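Local coordinates for protein 3-methyladenine DNA glycosylase (Helicobacter pylori, PDB 1PU6) that removes alkylated bases such as 3-methyladenine from DNA as a glycosylase of base excision repair, and belongs to the helix-hairpin-helix family, at residues E112-L124 and A134-V146. Numbering follows the deposited sequence.
Sequences ENFKQEVTREWLL and ADAILCYACAKEV. Unlike the reference sequence in segment 112-124: R120 (reference Lys). Unlike the reference sequence in segment 134-146: A141 (reference Val).
L123 and V118 pack onto L138 in the helix-hairpin-helix glycosylase fold. Here helices 111-117 and 120-124 meet helix 131-141. The axis of 120-124 and that of the 134-141 part of the second helix make an angle of 133°. The tight part is apolar. L123 CD1 touches A134 O, I137 CG2 and L138 CD2, and L123 CB lies 3.9 Å from A134 CB. V118 CG1 covers the centre of one face of the F114 ring and also touches L138 CD2. I137 CG2 meets the same ring at its edge, 3.9 Å from F114 CZ. C142 SG makes an oblique sulfur-aromatic contact with this ring, 3.8 Å from F114 CE2. With chi1 at 164°, CG of F114 lies opposite the backbone N, which swings the ring to I137 and C142. The K144 end is looser and nearer solvent. K144 NZ donates a hydrogen bond of 3.0 Å to Q116 O from above the carbonyl plane, and a weak one to K115 O. A water also joins K115 O to C142 O. At the other end R120 and D135 form a firm side-on salt bridge, guanidinium and carboxylate planes 10° apart. Y167 and Q171 also hydrogen-bond to D135 OD1, and D168 forms a salt bridge with R120 NH1. R120 NE meets D135 OD2 on its syn side at 2.9 Å.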
ATOM      1  N   GLU A 112      16.995  -1.667  -3.722  1.00 17.61           N
ATOM      2  CA  GLU A 112      17.325  -0.256  -3.485  1.00 18.79           C
ATOM      3  C   GLU A 112      17.152   0.582  -4.758  1.00 18.03           C
ATOM      4  O   GLU A 112      16.562   1.664  -4.716  1.00 19.40           O
ATOM      5  CB  GLU A 112      18.786  -0.117  -2.999  1.00 19.63           C
ATOM      6  CG  GLU A 112      19.213   1.329  -2.735  1.00 24.94           C
ATOM      7  CD  GLU A 112      20.449   1.425  -1.839  0.50 28.77           C
ATOM      8  OE1 GLU A 112      21.051   0.364  -1.528  0.50 30.04           O
ATOM      9  OE2 GLU A 112      20.834   2.562  -1.453  0.50 31.94           O
ATOM     10  N   ASN A 113      17.674   0.097  -5.890  1.00 16.98           N
ATOM     11  CA  ASN A 113      17.511   0.845  -7.134  1.00 16.78           C
ATOM     12  C   ASN A 113      16.070   0.872  -7.592  1.00 15.81           C
ATOM     13  O   ASN A 113      15.603   1.909  -8.108  1.00 17.26           O
ATOM     14  CB  ASN A 113      18.420   0.273  -8.229  1.00 17.53           C
ATOM     15  CG  ASN A 113      18.534   1.184  -9.434  1.00 17.82           C
ATOM     16  OD1 ASN A 113      18.859   2.410  -9.312  1.00 21.85           O
ATOM     17  ND2 ASN A 113      18.295   0.610 -10.623  1.00 23.53           N
ATOM     18  N   PHE A 114      15.358  -0.238  -7.390  1.00 15.74           N
ATOM     19  CA  PHE A 114      13.923  -0.300  -7.718  1.00 14.80           C
ATOM     20  C   PHE A 114      13.170   0.847  -7.030  1.00 14.94           C
ATOM     21  O   PHE A 114      12.331   1.513  -7.642  1.00 14.33           O
ATOM     22  CB  PHE A 114      13.360  -1.692  -7.258  1.00 13.65           C
ATOM     23  CG  PHE A 114      11.842  -1.787  -7.180  1.00 13.22           C
ATOM     24  CD1 PHE A 114      11.051  -2.127  -8.304  1.00 13.67           C
ATOM     25  CD2 PHE A 114      11.202  -1.654  -5.929  1.00 14.82           C
ATOM     26  CE1 PHE A 114       9.635  -2.272  -8.186  1.00 13.09           C
ATOM     27  CE2 PHE A 114       9.795  -1.763  -5.799  1.00 14.03           C
ATOM     28  CZ  PHE A 114       9.016  -2.103  -6.914  1.00 13.04           C
ATOM     29  N   LYS A 115      13.432   1.068  -5.737  1.00 15.59           N
ATOM     30  CA  LYS A 115      12.660   2.057  -5.017  1.00 16.90           C
ATOM     31  C   LYS A 115      12.895   3.438  -5.630  1.00 17.79           C
ATOM     32  O   LYS A 115      12.006   4.253  -5.606  1.00 18.56           O
ATOM     33  CB  LYS A 115      13.038   2.117  -3.516  1.00 17.63           C
ATOM     34  CG  LYS A 115      12.584   0.925  -2.699  1.00 19.14           C
ATOM     35  CD  LYS A 115      12.869   1.091  -1.183  1.00 25.19           C
ATOM     36  CE  LYS A 115      14.210   0.619  -0.815  1.00 30.34           C
ATOM     37  NZ  LYS A 115      14.497   0.878   0.667  1.00 31.41           N
ATOM     38  N   GLN A 116      14.093   3.683  -6.175  1.00 17.95           N
ATOM     39  CA  GLN A 116      14.385   4.951  -6.825  1.00 19.63           C
ATOM     40  C   GLN A 116      13.782   5.094  -8.211  1.00 20.18           C
ATOM     41  O   GLN A 116      13.289   6.182  -8.538  1.00 22.99           O
ATOM     42  CB  GLN A 116      15.894   5.191  -6.879  1.00 21.02           C
ATOM     43  CG  GLN A 116      16.341   6.525  -7.452  0.50 22.41           C
ATOM     44  CD  GLN A 116      17.872   6.641  -7.523  0.50 26.61           C
ATOM     45  OE1 GLN A 116      18.548   6.618  -6.486  0.50 31.43           O
ATOM     46  NE2 GLN A 116      18.420   6.745  -8.745  0.50 25.20           N
ATOM     47  N   GLU A 117      13.783   4.034  -9.026  1.00 17.84           N
ATOM     48  CA  GLU A 117      13.502   4.159 -10.456  1.00 18.83           C
ATOM     49  C   GLU A 117      12.167   3.616 -10.939  1.00 17.53           C
ATOM     50  O   GLU A 117      11.774   3.912 -12.101  1.00 18.50           O
ATOM     51  CB  GLU A 117      14.616   3.506 -11.270  1.00 19.60           C
ATOM     52  CG  GLU A 117      16.027   4.062 -11.005  1.00 22.30           C
ATOM     53  CD  GLU A 117      16.271   5.448 -11.599  1.00 28.70           C
ATOM     54  OE1 GLU A 117      17.295   6.068 -11.219  1.00 33.62           O
ATOM     55  OE2 GLU A 117      15.457   5.905 -12.474  1.00 31.25           O
ATOM     56  N   VAL A 118      11.476   2.813 -10.107  1.00 15.50           N
ATOM     57  CA  VAL A 118      10.220   2.213 -10.547  1.00 15.28           C
ATOM     58  C   VAL A 118       9.161   3.281 -10.923  1.00 15.86           C
ATOM     59  O   VAL A 118       9.115   4.368 -10.329  1.00 17.30           O
ATOM     60  CB  VAL A 118       9.674   1.207  -9.491  1.00 16.22           C
ATOM     61  CG1 VAL A 118       9.255   1.903  -8.259  1.00 19.04           C
ATOM     62  CG2 VAL A 118       8.562   0.315 -10.101  1.00 19.47           C
ATOM     63  N   THR A 119       8.356   2.954 -11.941  1.00 14.91           N
ATOM     64  CA  THR A 119       7.203   3.760 -12.314  1.00 14.22           C
ATOM     65  C   THR A 119       5.911   2.962 -12.136  1.00 14.46           C
ATOM     66  O   THR A 119       5.915   1.700 -12.142  1.00 13.61           O
ATOM     67  CB  THR A 119       7.241   4.229 -13.759  1.00 16.20           C
ATOM     68  OG1 THR A 119       7.212   3.086 -14.630  1.00 16.97           O
ATOM     69  CG2 THR A 119       8.508   4.952 -14.072  1.00 18.86           C
ATOM     70  N   ARG A 120       4.810   3.674 -11.977  1.00 13.08           N
ATOM     71  CA  ARG A 120       3.520   3.006 -11.875  1.00 13.80           C
ATOM     72  C   ARG A 120       3.253   2.075 -13.093  1.00 13.68           C
ATOM     73  O   ARG A 120       2.746   0.949 -12.918  1.00 13.41           O
ATOM     74  CB  ARG A 120       2.437   4.055 -11.776  1.00 14.33           C
ATOM     75  CG  ARG A 120       1.099   3.429 -11.476  1.00 13.63           C
ATOM     76  CD  ARG A 120      -0.008   4.308 -11.876  1.00 16.50           C
ATOM     77  NE  ARG A 120      -1.168   4.200 -10.988  1.00 17.17           N
ATOM     78  CZ  ARG A 120      -2.415   4.475 -11.339  1.00 20.45           C
ATOM     79  NH1 ARG A 120      -2.730   4.793 -12.623  1.00 22.04           N
ATOM     80  NH2 ARG A 120      -3.378   4.430 -10.385  1.00 20.06           N
ATOM     81  N   GLU A 121       3.588   2.542 -14.294  1.00 12.22           N
ATOM     82  CA  GLU A 121       3.267   1.738 -15.483  1.00 12.76           C
ATOM     83  C   GLU A 121       4.093   0.448 -15.530  1.00 12.01           C
ATOM     84  O   GLU A 121       3.589  -0.596 -16.008  1.00 12.24           O
ATOM     85  CB  GLU A 121       3.455   2.599 -16.736  1.00 13.26           C
ATOM     86  CG  GLU A 121       2.420   3.741 -16.795  1.00 16.36           C
ATOM     87  CD  GLU A 121       2.756   4.927 -15.832  1.00 21.79           C
ATOM     88  OE1 GLU A 121       1.774   5.605 -15.361  1.00 24.77           O
ATOM     89  OE2 GLU A 121       3.977   5.201 -15.479  1.00 20.40           O
ATOM     90  N   TRP A 122       5.342   0.507 -15.044  1.00 11.54           N
ATOM     91  CA  TRP A 122       6.130  -0.714 -14.943  1.00 11.93           C
ATOM     92  C   TRP A 122       5.402  -1.753 -14.020  1.00 12.09           C
ATOM     93  O   TRP A 122       5.255  -2.947 -14.351  1.00 11.66           O
ATOM     94  CB  TRP A 122       7.528  -0.361 -14.395  1.00 11.89           C
ATOM     95  CG  TRP A 122       8.459  -1.578 -14.466  1.00 11.50           C
ATOM     96  CD1 TRP A 122       9.362  -1.875 -15.486  1.00 12.78           C
ATOM     97  CD2 TRP A 122       8.589  -2.632 -13.489  1.00 10.45           C
ATOM     98  NE1 TRP A 122       9.971  -3.087 -15.228  1.00 14.64           N
ATOM     99  CE2 TRP A 122       9.579  -3.534 -13.978  1.00 10.06           C
ATOM    100  CE3 TRP A 122       7.989  -2.886 -12.239  1.00 11.72           C
ATOM    101  CZ2 TRP A 122       9.934  -4.736 -13.274  1.00 11.73           C
ATOM    102  CZ3 TRP A 122       8.389  -4.059 -11.515  1.00 12.49           C
ATOM    103  CH2 TRP A 122       9.329  -4.967 -12.071  1.00 11.58           C
ATOM    104  N   LEU A 123       4.881  -1.284 -12.898  1.00 11.77           N
ATOM    105  CA  LEU A 123       4.187  -2.223 -11.933  1.00 11.33           C
ATOM    106  C   LEU A 123       2.878  -2.794 -12.564  1.00 12.69           C
ATOM    107  O   LEU A 123       2.582  -4.007 -12.425  1.00 11.93           O
ATOM    108  CB  LEU A 123       3.863  -1.484 -10.645  1.00 12.43           C
ATOM    109  CG  LEU A 123       5.121  -1.220  -9.794  1.00 10.60           C
ATOM    110  CD1 LEU A 123       4.766  -0.182  -8.693  1.00 13.88           C
ATOM    111  CD2 LEU A 123       5.674  -2.559  -9.156  1.00 14.16           C
ATOM    112  N   LEU A 124       2.150  -1.932 -13.291  1.00 12.04           N
ATOM    113  CA  LEU A 124       0.910  -2.393 -13.937  1.00 12.63           C
ATOM    114  C   LEU A 124       1.174  -3.415 -15.051  1.00 13.02           C
ATOM    115  O   LEU A 124       0.267  -4.214 -15.395  1.00 14.69           O
ATOM    116  CB  LEU A 124       0.072  -1.227 -14.482  1.00 13.05           C
ATOM    117  CG  LEU A 124      -0.438  -0.338 -13.339  1.00 15.16           C
ATOM    118  CD1 LEU A 124      -0.998   0.970 -13.974  1.00 20.02           C
ATOM    119  CD2 LEU A 124      -1.505  -1.025 -12.430  1.00 15.63           C
ATOM    120  N   ALA A 134      -0.412  -1.512  -7.047  1.00 12.68           N
ATOM    121  CA  ALA A 134       0.757  -0.772  -7.625  1.00 12.08           C
ATOM    122  C   ALA A 134       0.987   0.547  -6.823  1.00 12.47           C
ATOM    123  O   ALA A 134       2.128   0.907  -6.473  1.00 13.52           O
ATOM    124  CB  ALA A 134       0.510  -0.390  -9.072  1.00 12.09           C
ATOM    125  N   ASP A 135      -0.091   1.254  -6.556  1.00 11.77           N
ATOM    126  CA  ASP A 135       0.079   2.540  -5.816  1.00 12.57           C
ATOM    127  C   ASP A 135       0.520   2.324  -4.370  1.00 12.35           C
ATOM    128  O   ASP A 135       1.294   3.148  -3.808  1.00 12.45           O
ATOM    129  CB  ASP A 135      -1.208   3.307  -5.881  1.00 12.76           C
ATOM    130  CG  ASP A 135      -1.437   3.913  -7.260  1.00 15.74           C
ATOM    131  OD1 ASP A 135      -2.591   4.287  -7.577  1.00 17.15           O
ATOM    132  OD2 ASP A 135      -0.521   3.979  -8.128  1.00 17.65           O
ATOM    133  N   ALA A 136       0.045   1.243  -3.744  1.00 11.89           N
ATOM    134  CA  ALA A 136       0.478   0.950  -2.364  1.00 11.69           C
ATOM    135  C   ALA A 136       1.973   0.617  -2.330  1.00 12.16           C
ATOM    136  O   ALA A 136       2.700   1.008  -1.393  1.00 12.60           O
ATOM    137  CB  ALA A 136      -0.363  -0.203  -1.752  1.00 12.90           C
ATOM    138  N   ILE A 137       2.467  -0.076  -3.372  1.00 12.18           N
ATOM    139  CA  ILE A 137       3.914  -0.300  -3.451  1.00 11.76           C
ATOM    140  C   ILE A 137       4.640   1.062  -3.607  1.00 11.69           C
ATOM    141  O   ILE A 137       5.639   1.360  -2.914  1.00 12.03           O
ATOM    142  CB  ILE A 137       4.237  -1.248  -4.652  1.00 11.70           C
ATOM    143  CG1 ILE A 137       3.691  -2.662  -4.377  1.00 11.35           C
ATOM    144  CG2 ILE A 137       5.795  -1.234  -4.971  1.00 13.94           C
ATOM    145  CD1 ILE A 137       3.692  -3.608  -5.637  1.00 14.22           C
ATOM    146  N   LEU A 138       4.166   1.909  -4.549  1.00 11.83           N
ATOM    147  CA  LEU A 138       4.849   3.217  -4.767  1.00 12.68           C
ATOM    148  C   LEU A 138       4.896   4.098  -3.488  1.00 12.90           C
ATOM    149  O   LEU A 138       5.957   4.704  -3.148  1.00 14.25           O
ATOM    150  CB  LEU A 138       4.168   4.037  -5.864  1.00 11.54           C
ATOM    151  CG  LEU A 138       4.360   3.423  -7.248  1.00 12.50           C
ATOM    152  CD1 LEU A 138       3.446   4.077  -8.287  1.00 17.41           C
ATOM    153  CD2 LEU A 138       5.809   3.431  -7.758  1.00 14.61           C
ATOM    154  N   CYS A 139       3.774   4.176  -2.784  1.00 13.69           N
ATOM    155  CA  CYS A 139       3.736   4.995  -1.561  1.00 13.78           C
ATOM    156  C   CYS A 139       4.429   4.319  -0.391  1.00 14.44           C
ATOM    157  O   CYS A 139       5.388   4.868   0.178  1.00 14.77           O
ATOM    158  CB  CYS A 139       2.238   5.310  -1.184  1.00 15.06           C
ATOM    159  SG  CYS A 139       2.134   6.313   0.281  1.00 16.05           S
ATOM    160  N   TYR A 140       3.955   3.129   0.004  1.00 12.74           N
ATOM    161  CA  TYR A 140       4.365   2.539   1.281  1.00 12.14           C
ATOM    162  C   TYR A 140       5.642   1.711   1.225  1.00 13.36           C
ATOM    163  O   TYR A 140       6.207   1.407   2.277  1.00 15.58           O
ATOM    164  CB  TYR A 140       3.244   1.634   1.828  1.00 11.74           C
ATOM    165  CG  TYR A 140       2.007   2.446   2.124  1.00 11.97           C
ATOM    166  CD1 TYR A 140       1.922   3.196   3.342  1.00 12.06           C
ATOM    167  CD2 TYR A 140       0.889   2.400   1.258  1.00 11.95           C
ATOM    168  CE1 TYR A 140       0.767   3.897   3.694  1.00 12.75           C
ATOM    169  CE2 TYR A 140      -0.300   3.128   1.593  1.00 12.64           C
ATOM    170  CZ  TYR A 140      -0.329   3.866   2.806  1.00 14.28           C
ATOM    171  OH  TYR A 140      -1.459   4.586   3.092  1.00 15.24           O
ATOM    172  N   ALA A 141       6.073   1.329   0.022  1.00 13.87           N
ATOM    173  CA  ALA A 141       7.394   0.704  -0.108  1.00 14.69           C
ATOM    174  C   ALA A 141       8.435   1.670  -0.654  1.00 16.52           C
ATOM    175  O   ALA A 141       9.567   1.575  -0.232  1.00 19.22           O
ATOM    176  CB  ALA A 141       7.368  -0.600  -0.944  1.00 15.79           C
ATOM    177  N   CYS A 142       8.076   2.573  -1.573  1.00 15.21           N
ATOM    178  CA  CYS A 142       9.090   3.416  -2.283  1.00 14.53           C
ATOM    179  C   CYS A 142       9.116   4.893  -1.864  1.00 16.31           C
ATOM    180  O   CYS A 142       9.965   5.671  -2.366  1.00 17.26           O
ATOM    181  CB  CYS A 142       8.879   3.350  -3.810  1.00 15.64           C
ATOM    182  SG  CYS A 142       8.892   1.630  -4.414  1.00 17.19           S
ATOM    183  N   ALA A 143       8.203   5.284  -0.980  1.00 16.02           N
ATOM    184  CA  ALA A 143       8.134   6.688  -0.544  1.00 16.05           C
ATOM    185  C   ALA A 143       7.884   7.716  -1.655  1.00 16.34           C
ATOM    186  O   ALA A 143       8.410   8.875  -1.570  1.00 17.59           O
ATOM    187  CB  ALA A 143       9.383   7.067   0.349  1.00 17.25           C
ATOM    188  N   LYS A 144       7.101   7.325  -2.673  1.00 16.14           N
ATOM    189  CA  LYS A 144       6.723   8.254  -3.754  1.00 16.63           C
ATOM    190  C   LYS A 144       5.490   9.040  -3.397  1.00 16.55           C
ATOM    191  O   LYS A 144       4.672   8.591  -2.544  1.00 16.45           O
ATOM    192  CB  LYS A 144       6.362   7.496  -5.040  1.00 18.54           C
ATOM    193  CG  LYS A 144       7.418   6.591  -5.542  1.00 25.54           C
ATOM    194  CD  LYS A 144       8.625   7.280  -5.906  1.00 28.13           C
ATOM    195  CE  LYS A 144       9.442   6.292  -6.766  1.00 34.99           C
ATOM    196  NZ  LYS A 144      10.663   6.984  -7.220  1.00 38.41           N
ATOM    197  N   GLU A 145       5.357  10.210  -4.042  1.00 16.80           N
ATOM    198  CA  GLU A 145       4.205  11.104  -3.777  1.00 16.70           C
ATOM    199  C   GLU A 145       2.984  10.616  -4.527  1.00 17.11           C
ATOM    200  O   GLU A 145       2.630  11.148  -5.562  1.00 18.30           O
ATOM    201  CB  GLU A 145       4.531  12.587  -4.116  1.00 18.76           C
ATOM    202  CG  GLU A 145       5.645  13.144  -3.224  1.00 20.97           C
ATOM    203  CD  GLU A 145       6.229  14.490  -3.697  1.00 24.78           C
ATOM    204  OE1 GLU A 145       7.016  15.071  -2.882  1.00 26.43           O
ATOM    205  OE2 GLU A 145       5.961  14.960  -4.876  1.00 26.48           O
ATOM    206  N   VAL A 146       2.391   9.538  -4.015  1.00 15.24           N
ATOM    207  CA  VAL A 146       1.210   8.884  -4.602  1.00 14.97           C
ATOM    208  C   VAL A 146       0.225   8.614  -3.475  1.00 14.71           C
ATOM    209  O   VAL A 146       0.616   8.067  -2.405  1.00 17.33           O
ATOM    210  CB  VAL A 146       1.632   7.505  -5.182  1.00 13.06           C
ATOM    211  CG1 VAL A 146       0.448   6.705  -5.595  1.00 17.76           C
ATOM    212  CG2 VAL A 146       2.575   7.779  -6.388  1.00 17.87           C
TER
HETATM  213  O   HOH W   1      12.041   6.574  -3.760  1.00 37.30           O